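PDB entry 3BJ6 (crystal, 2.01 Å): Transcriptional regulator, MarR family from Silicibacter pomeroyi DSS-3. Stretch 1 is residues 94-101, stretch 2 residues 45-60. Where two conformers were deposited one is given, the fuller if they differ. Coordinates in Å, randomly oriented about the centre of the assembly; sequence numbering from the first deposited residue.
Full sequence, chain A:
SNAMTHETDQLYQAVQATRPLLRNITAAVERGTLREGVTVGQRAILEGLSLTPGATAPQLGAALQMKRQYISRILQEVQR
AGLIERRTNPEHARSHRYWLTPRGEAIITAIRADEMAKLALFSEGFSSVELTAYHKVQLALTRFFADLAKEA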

ATOM      1  N   ARG A  94     -16.019  10.560  30.199  1.00 22.31           N
ATOM      2  CA  ARG A  94     -14.705  10.169  29.707  1.00 23.34           C
ATOM      3  C   ARG A  94     -14.667   9.972  28.186  1.00 21.53           C
ATOM      4  O   ARG A  94     -13.602  10.054  27.557  1.00 20.92           O
ATOM      5  CB  ARG A  94     -14.441   8.797  30.337  1.00 24.60           C
ATOM      6  CG  ARG A  94     -13.034   8.398  30.548  1.00 31.12           C
ATOM      7  CD  ARG A  94     -12.890   7.641  31.928  1.00 36.23           C
ATOM      8  NE  ARG A  94     -13.344   6.241  31.936  1.00 39.97           N
ATOM      9  CZ  ARG A  94     -14.354   5.766  32.684  1.00 41.50           C
ATOM     10  NH1 ARG A  94     -15.051   6.570  33.479  1.00 42.52           N
ATOM     11  NH2 ARG A  94     -14.683   4.474  32.641  1.00 39.64           N
ATOM     12  N   SER A  95     -15.826   9.642  27.605  1.00 20.22           N
ATOM     13  CA  SER A  95     -15.919   9.323  26.161  1.00 19.71           C
ATOM     14  C   SER A  95     -16.168  10.581  25.354  1.00 19.01           C
ATOM     15  O   SER A  95     -17.318  10.860  24.958  1.00 17.74           O
ATOM     16  CB  SER A  95     -17.037   8.293  25.901  1.00 19.83           C
ATOM     17  OG  SER A  95     -16.641   6.991  26.326  1.00 21.18           O
ATOM     18  N   HIS A  96     -15.091  11.344  25.130  1.00 18.39           N
ATOM     19  CA  HIS A  96     -15.203  12.656  24.460  1.00 19.03           C
ATOM     20  C   HIS A  96     -15.694  12.421  23.049  1.00 18.77           C
ATOM     21  O   HIS A  96     -15.212  11.518  22.358  1.00 19.41           O
ATOM     22  CB  HIS A  96     -13.860  13.417  24.452  1.00 18.99           C
ATOM     23  CG  HIS A  96     -13.059  13.248  25.716  1.00 19.23           C
ATOM     24  ND1 HIS A  96     -13.588  13.479  26.973  1.00 24.10           N
ATOM     25  CD2 HIS A  96     -11.771  12.880  25.914  1.00 21.00           C
ATOM     26  CE1 HIS A  96     -12.661  13.251  27.891  1.00 23.19           C
ATOM     27  NE2 HIS A  96     -11.553  12.874  27.275  1.00 25.85           N
ATOM     28  N   ARG A  97     -16.641  13.242  22.621  0.60 18.70           N
ATOM     29  CA  ARG A  97     -17.224  13.111  21.297  0.60 17.91           C
ATOM     30  C   ARG A  97     -16.958  14.355  20.468  0.60 17.83           C
ATOM     31  O   ARG A  97     -17.082  15.487  20.955  0.60 17.12           O
ATOM     32  CB  ARG A  97     -18.720  12.820  21.408  0.60 18.43           C
ATOM     33  CG  ARG A  97     -19.024  11.420  21.972  0.60 18.48           C
ATOM     34  CD  ARG A  97     -20.446  10.983  21.635  0.60 21.80           C
ATOM     35  NE  ARG A  97     -20.685   9.633  22.124  0.60 22.31           N
ATOM     36  CZ  ARG A  97     -20.474   8.512  21.429  0.60 22.25           C
ATOM     37  NH1 ARG A  97     -20.028   8.541  20.156  0.60 17.63           N
ATOM     38  NH2 ARG A  97     -20.714   7.357  22.024  0.60 20.26           N
ATOM     39  N   TYR A  98     -16.613  14.139  19.204  1.00 17.39           N
ATOM     40  CA  TYR A  98     -16.141  15.221  18.338  1.00 17.18           C
ATOM     41  C   TYR A  98     -16.999  15.458  17.109  1.00 17.86           C
ATOM     42  O   TYR A  98     -17.520  14.506  16.528  1.00 16.80           O
ATOM     43  CB  TYR A  98     -14.712  14.934  17.841  1.00 17.27           C
ATOM     44  CG  TYR A  98     -13.742  14.786  18.967  1.00 18.09           C
ATOM     45  CD1 TYR A  98     -13.095  15.904  19.506  1.00 17.25           C
ATOM     46  CD2 TYR A  98     -13.505  13.518  19.547  1.00 18.66           C
ATOM     47  CE1 TYR A  98     -12.202  15.782  20.553  1.00 19.29           C
ATOM     48  CE2 TYR A  98     -12.614  13.383  20.610  1.00 17.62           C
ATOM     49  CZ  TYR A  98     -11.979  14.514  21.097  1.00 21.27           C
ATOM     50  OH  TYR A  98     -11.096  14.374  22.127  1.00 21.38           O
ATOM     51  N   TRP A  99     -17.063  16.726  16.696  1.00 17.02           N
ATOM     52  CA  TRP A  99     -17.804  17.140  15.510  1.00 18.83           C
ATOM     53  C   TRP A  99     -16.992  18.094  14.682  1.00 18.67           C
ATOM     54  O   TRP A  99     -16.311  18.936  15.240  1.00 19.50           O
ATOM     55  CB  TRP A  99     -19.077  17.887  15.915  1.00 18.04           C
ATOM     56  CG  TRP A  99     -20.259  16.988  16.282  1.00 19.46           C
ATOM     57  CD1 TRP A  99     -21.317  16.662  15.488  1.00 19.15           C
ATOM     58  CD2 TRP A  99     -20.492  16.362  17.533  1.00 20.52           C
ATOM     59  NE1 TRP A  99     -22.199  15.849  16.165  1.00 21.06           N
ATOM     60  CE2 TRP A  99     -21.716  15.655  17.432  1.00 20.56           C
ATOM     61  CE3 TRP A  99     -19.781  16.310  18.735  1.00 19.95           C
ATOM     62  CZ2 TRP A  99     -22.245  14.914  18.494  1.00 20.34           C
ATOM     63  CZ3 TRP A  99     -20.307  15.586  19.778  1.00 19.07           C
ATOM     64  CH2 TRP A  99     -21.521  14.887  19.655  1.00 19.77           C
ATOM     65  N   LEU A 100     -17.125  18.033  13.358  1.00 18.64           N
ATOM     66  CA  LEU A 100     -16.564  19.085  12.505  1.00 18.79           C
ATOM     67  C   LEU A 100     -17.180  20.452  12.868  1.00 19.45           C
ATOM     68  O   LEU A 100     -18.372  20.528  13.218  1.00 17.78           O
ATOM     69  CB  LEU A 100     -16.862  18.794  11.025  1.00 19.00           C
ATOM     70  CG  LEU A 100     -16.153  17.567  10.424  1.00 19.51           C
ATOM     71  CD1 LEU A 100     -16.782  17.179   9.101  1.00 18.73           C
ATOM     72  CD2 LEU A 100     -14.640  17.855  10.255  1.00 18.32           C
ATOM     73  N   THR A 101     -16.369  21.509  12.796  1.00 19.08           N
ATOM     74  CA  THR A 101     -16.907  22.870  12.819  1.00 19.59           C
ATOM     75  C   THR A 101     -17.290  23.241  11.375  1.00 19.37           C
ATOM     76  O   THR A 101     -16.948  22.500  10.446  1.00 18.48           O
ATOM     77  CB  THR A 101     -15.861  23.875  13.317  1.00 19.38           C
ATOM     78  OG1 THR A 101     -14.727  23.855  12.434  1.00 21.18           O
ATOM     79  CG2 THR A 101     -15.424  23.561  14.740  1.00 19.50           C
TER
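Stretch 2 (45-60) ILEGLSLTPGATAPQL

Stretch 2 runs as a helix through L51, turns at T52 to A55, and enters a second helix at A57. Stretch 1 is an extended strand from R97 to L100. It crosses the first helix nearly at right angles, with 98° between their N-to-C directions and 7.7 Å between axes at closest approach. The loop joining the two helices runs antiparallel to the strand. Together the stretches bury 636 Å².

L100 covers the most surface. Its CA-to-CB bond points sideways, but the end of the side chain comes nearer the helix. L100 CD2 lies 3.5 Å from L46 CD2, L100 CG 4.0 Å from L49 CB, and L100 CD1 3.6 Å from S50 CA. The backbone of L100 is tied to the same helix through a water, which accepts from L100 N and donates to L49 O, 2.9 Å from each.

Y98 is next. Its backbone bonds the loop through both its N and its O: Y98 N donates to A55 O at 3.0 Å, and Y98 O accepts from G54 N at 2.7 Å. Its side chain packs on L49, with Y98 CB 4.0 Å from L49 CD2.

G54 covers the most on the stretch 2 side. It sits in a type II turn with phi/psi of 84/7, which calls for glycine. Its CA lies over the face of the W99 ring, 3.4 Å from W99 CZ2. A CB here would clash with that atom. W99 CD1 also meets P53 CB at 3.7 Å. G54 O accepts from R97 NH1 at 2.9 Å, near the guanidinium plane, while T56 CG2 lies over one guanidinium face, 3.7 Å from R97 NH1.

T56 caps the second helix: its OG1 accepts from Q59 N at 3.1 Å.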

ATOM      1  N   ILE A  45      -8.744  12.346   9.558  1.00 17.16           N
ATOM      2  CA  ILE A  45      -9.616  12.604  10.731  1.00 17.13           C
ATOM      3  C   ILE A  45     -10.857  13.426  10.336  1.00 17.23           C
ATOM      4  O   ILE A  45     -11.968  13.116  10.779  1.00 16.93           O
ATOM      5  CB  ILE A  45      -8.837  13.245  11.924  1.00 17.02           C
ATOM      6  CG1 ILE A  45      -8.193  12.134  12.796  1.00 17.83           C
ATOM      7  CG2 ILE A  45      -9.739  14.087  12.844  1.00 17.37           C
ATOM      8  CD1 ILE A  45      -7.164  11.360  12.064  1.00 19.87           C
ATOM      9  N   LEU A  46     -10.683  14.475   9.515  1.00 16.62           N
ATOM     10  CA  LEU A  46     -11.850  15.245   9.048  1.00 16.80           C
ATOM     11  C   LEU A  46     -12.812  14.361   8.272  1.00 17.03           C
ATOM     12  O   LEU A  46     -14.041  14.462   8.406  1.00 17.10           O
ATOM     13  CB  LEU A  46     -11.410  16.459   8.190  1.00 16.84           C
ATOM     14  CG  LEU A  46     -10.445  17.448   8.885  1.00 16.80           C
ATOM     15  CD1 LEU A  46     -10.000  18.554   7.884  1.00 18.69           C
ATOM     16  CD2 LEU A  46     -11.113  18.083  10.123  1.00 14.61           C
ATOM     17  N   GLU A  47     -12.267  13.494   7.434  1.00 17.45           N
ATOM     18  CA  GLU A  47     -13.121  12.586   6.658  1.00 18.41           C
ATOM     19  C   GLU A  47     -13.856  11.644   7.586  1.00 18.09           C
ATOM     20  O   GLU A  47     -15.051  11.461   7.435  1.00 18.10           O
ATOM     21  CB  GLU A  47     -12.322  11.806   5.608  1.00 18.04           C
ATOM     22  CG  GLU A  47     -13.165  10.754   4.865  1.00 22.77           C
ATOM     23  CD  GLU A  47     -12.365   9.949   3.810  1.00 22.92           C
ATOM     24  OE1 GLU A  47     -11.157   9.643   4.031  1.00 22.18           O
ATOM     25  OE2 GLU A  47     -12.983   9.571   2.793  1.00 22.81           O
ATOM     26  N   GLY A  48     -13.150  11.064   8.557  1.00 18.02           N
ATOM     27  CA  GLY A  48     -13.798  10.207   9.555  1.00 19.25           C
ATOM     28  C   GLY A  48     -14.953  10.883  10.292  1.00 19.62           C
ATOM     29  O   GLY A  48     -16.018  10.296  10.430  1.00 19.50           O
ATOM     30  N   LEU A  49     -14.765  12.135  10.725  1.00 18.49           N
ATOM     31  CA  LEU A  49     -15.827  12.865  11.428  1.00 18.59           C
ATOM     32  C   LEU A  49     -16.953  13.322  10.502  1.00 20.09           C
ATOM     33  O   LEU A  49     -18.089  13.500  10.945  1.00 20.52           O
ATOM     34  CB  LEU A  49     -15.256  14.054  12.214  1.00 17.92           C
ATOM     35  CG  LEU A  49     -14.385  13.563  13.381  1.00 16.42           C
ATOM     36  CD1 LEU A  49     -13.551  14.719  14.017  1.00 16.38           C
ATOM     37  CD2 LEU A  49     -15.234  12.878  14.475  1.00 14.84           C
ATOM     38  N   SER A  50     -16.645  13.499   9.216  1.00 19.58           N
ATOM     39  CA  SER A  50     -17.671  13.773   8.214  1.00 20.96           C
ATOM     40  C   SER A  50     -18.604  12.573   8.120  1.00 20.75           C
ATOM     41  O   SER A  50     -19.826  12.717   8.057  1.00 20.41           O
ATOM     42  CB  SER A  50     -17.015  13.995   6.849  1.00 20.89           C
ATOM     43  OG  SER A  50     -18.009  14.439   5.960  1.00 27.46           O
ATOM     44  N   LEU A  51     -18.008  11.384   8.140  1.00 20.67           N
ATOM     45  CA  LEU A  51     -18.761  10.144   8.009  1.00 22.20           C
ATOM     46  C   LEU A  51     -19.520   9.804   9.282  1.00 21.92           C
ATOM     47  O   LEU A  51     -20.673   9.343   9.217  1.00 22.04           O
ATOM     48  CB  LEU A  51     -17.837   8.988   7.611  1.00 21.66           C
ATOM     49  CG  LEU A  51     -17.282   9.163   6.189  1.00 25.11           C
ATOM     50  CD1 LEU A  51     -16.120   8.191   5.964  1.00 23.92           C
ATOM     51  CD2 LEU A  51     -18.406   8.959   5.117  1.00 27.01           C
ATOM     52  N   THR A  52     -18.883  10.019  10.436  1.00 20.83           N
ATOM     53  CA  THR A  52     -19.546   9.709  11.716  1.00 20.96           C
ATOM     54  C   THR A  52     -19.431  10.912  12.685  1.00 20.46           C
ATOM     55  O   THR A  52     -18.557  10.907  13.560  1.00 19.73           O
ATOM     56  CB  THR A  52     -18.931   8.450  12.373  1.00 20.50           C
ATOM     57  OG1 THR A  52     -17.533   8.675  12.636  1.00 25.46           O
ATOM     58  CG2 THR A  52     -19.006   7.218  11.460  1.00 21.57           C
ATOM     59  N   PRO A  53     -20.300  11.943  12.519  1.00 20.88           N
ATOM     60  CA  PRO A  53     -20.290  13.088  13.437  1.00 20.77           C
ATOM     61  C   PRO A  53     -20.507  12.591  14.872  1.00 20.57           C
ATOM     62  O   PRO A  53     -21.284  11.652  15.083  1.00 20.14           O
ATOM     63  CB  PRO A  53     -21.496  13.934  12.964  1.00 21.76           C
ATOM     64  CG  PRO A  53     -21.648  13.573  11.498  1.00 21.46           C
ATOM     65  CD  PRO A  53     -21.315  12.107  11.449  1.00 21.38           C
ATOM     66  N   GLY A  54     -19.797  13.156  15.832  1.00 18.82           N
ATOM     67  CA  GLY A  54     -19.943  12.721  17.235  1.00 18.44           C
ATOM     68  C   GLY A  54     -19.130  11.505  17.654  1.00 19.12           C
ATOM     69  O   GLY A  54     -19.304  11.009  18.762  1.00 19.28           O
ATOM     70  N   ALA A  55     -18.244  10.998  16.781  1.00 19.06           N
ATOM     71  CA  ALA A  55     -17.428   9.818  17.131  1.00 18.71           C
ATOM     72  C   ALA A  55     -16.487  10.142  18.284  1.00 18.93           C
ATOM     73  O   ALA A  55     -16.050  11.291  18.430  1.00 18.13           O
ATOM     74  CB  ALA A  55     -16.597   9.347  15.917  1.00 18.12           C
ATOM     75  N   THR A  56     -16.131   9.111  19.048  1.00 18.59           N
ATOM     76  CA  THR A  56     -15.079   9.200  20.053  1.00 18.44           C
ATOM     77  C   THR A  56     -13.739   8.943  19.359  1.00 18.24           C
ATOM     78  O   THR A  56     -13.695   8.453  18.212  1.00 17.76           O
ATOM     79  CB  THR A  56     -15.297   8.168  21.172  1.00 18.27           C
ATOM     80  OG1 THR A  56     -15.151   6.846  20.621  1.00 18.25           O
ATOM     81  CG2 THR A  56     -16.699   8.322  21.797  1.00 18.07           C
ATOM     82  N   ALA A  57     -12.652   9.283  20.038  1.00 17.85           N
ATOM     83  CA  ALA A  57     -11.329   9.020  19.512  1.00 17.32           C
ATOM     84  C   ALA A  57     -11.110   7.509  19.316  1.00 17.55           C
ATOM     85  O   ALA A  57     -10.568   7.101  18.280  1.00 17.36           O
ATOM     86  CB  ALA A  57     -10.239   9.606  20.414  1.00 18.15           C
ATOM     87  N   PRO A  58     -11.468   6.670  20.323  1.00 17.28           N
ATOM     88  CA  PRO A  58     -11.336   5.231  20.031  1.00 16.95           C
ATOM     89  C   PRO A  58     -12.165   4.742  18.853  1.00 17.10           C
ATOM     90  O   PRO A  58     -11.677   3.903  18.115  1.00 18.01           O
ATOM     91  CB  PRO A  58     -11.758   4.549  21.350  1.00 16.97           C
ATOM     92  CG  PRO A  58     -11.480   5.628  22.437  1.00 16.61           C
ATOM     93  CD  PRO A  58     -11.885   6.907  21.726  1.00 16.92           C
ATOM     94  N   GLN A  59     -13.388   5.248  18.668  1.00 18.10           N
ATOM     95  CA  GLN A  59     -14.191   4.929  17.475  1.00 19.11           C
ATOM     96  C   GLN A  59     -13.558   5.345  16.147  1.00 20.16           C
ATOM     97  O   GLN A  59     -13.535   4.557  15.185  1.00 19.56           O
ATOM     98  CB  GLN A  59     -15.606   5.499  17.576  1.00 18.81           C
ATOM     99  CG  GLN A  59     -16.517   4.753  18.564  1.00 19.08           C
ATOM    100  CD  GLN A  59     -17.856   5.464  18.756  1.00 22.47           C
ATOM    101  OE1 GLN A  59     -17.930   6.711  18.770  1.00 21.69           O
ATOM    102  NE2 GLN A  59     -18.931   4.674  18.885  1.00 21.13           N
ATOM    103  N   LEU A  60     -13.022   6.566  16.089  1.00 20.88           N
ATOM    104  CA  LEU A  60     -12.232   6.984  14.937  1.00 21.42           C
ATOM    105  C   LEU A  60     -11.040   6.075  14.674  1.00 21.91           C
ATOM    106  O   LEU A  60     -10.762   5.706  13.514  1.00 21.36           O
ATOM    107  CB  LEU A  60     -11.719   8.431  15.133  1.00 22.69           C
ATOM    108  CG  LEU A  60     -12.747   9.525  14.869  1.00 24.58           C
ATOM    109  CD1 LEU A  60     -12.117  10.902  15.216  1.00 25.66           C
ATOM    110  CD2 LEU A  60     -13.192   9.465  13.380  1.00 23.36           C
TER
HETATM  111  O   HOH W   1     -18.786  15.951  12.342  1.00 16.13           O
HETATM  112  O   HOH W   2     -12.838  10.200  22.784  1.00 16.20           O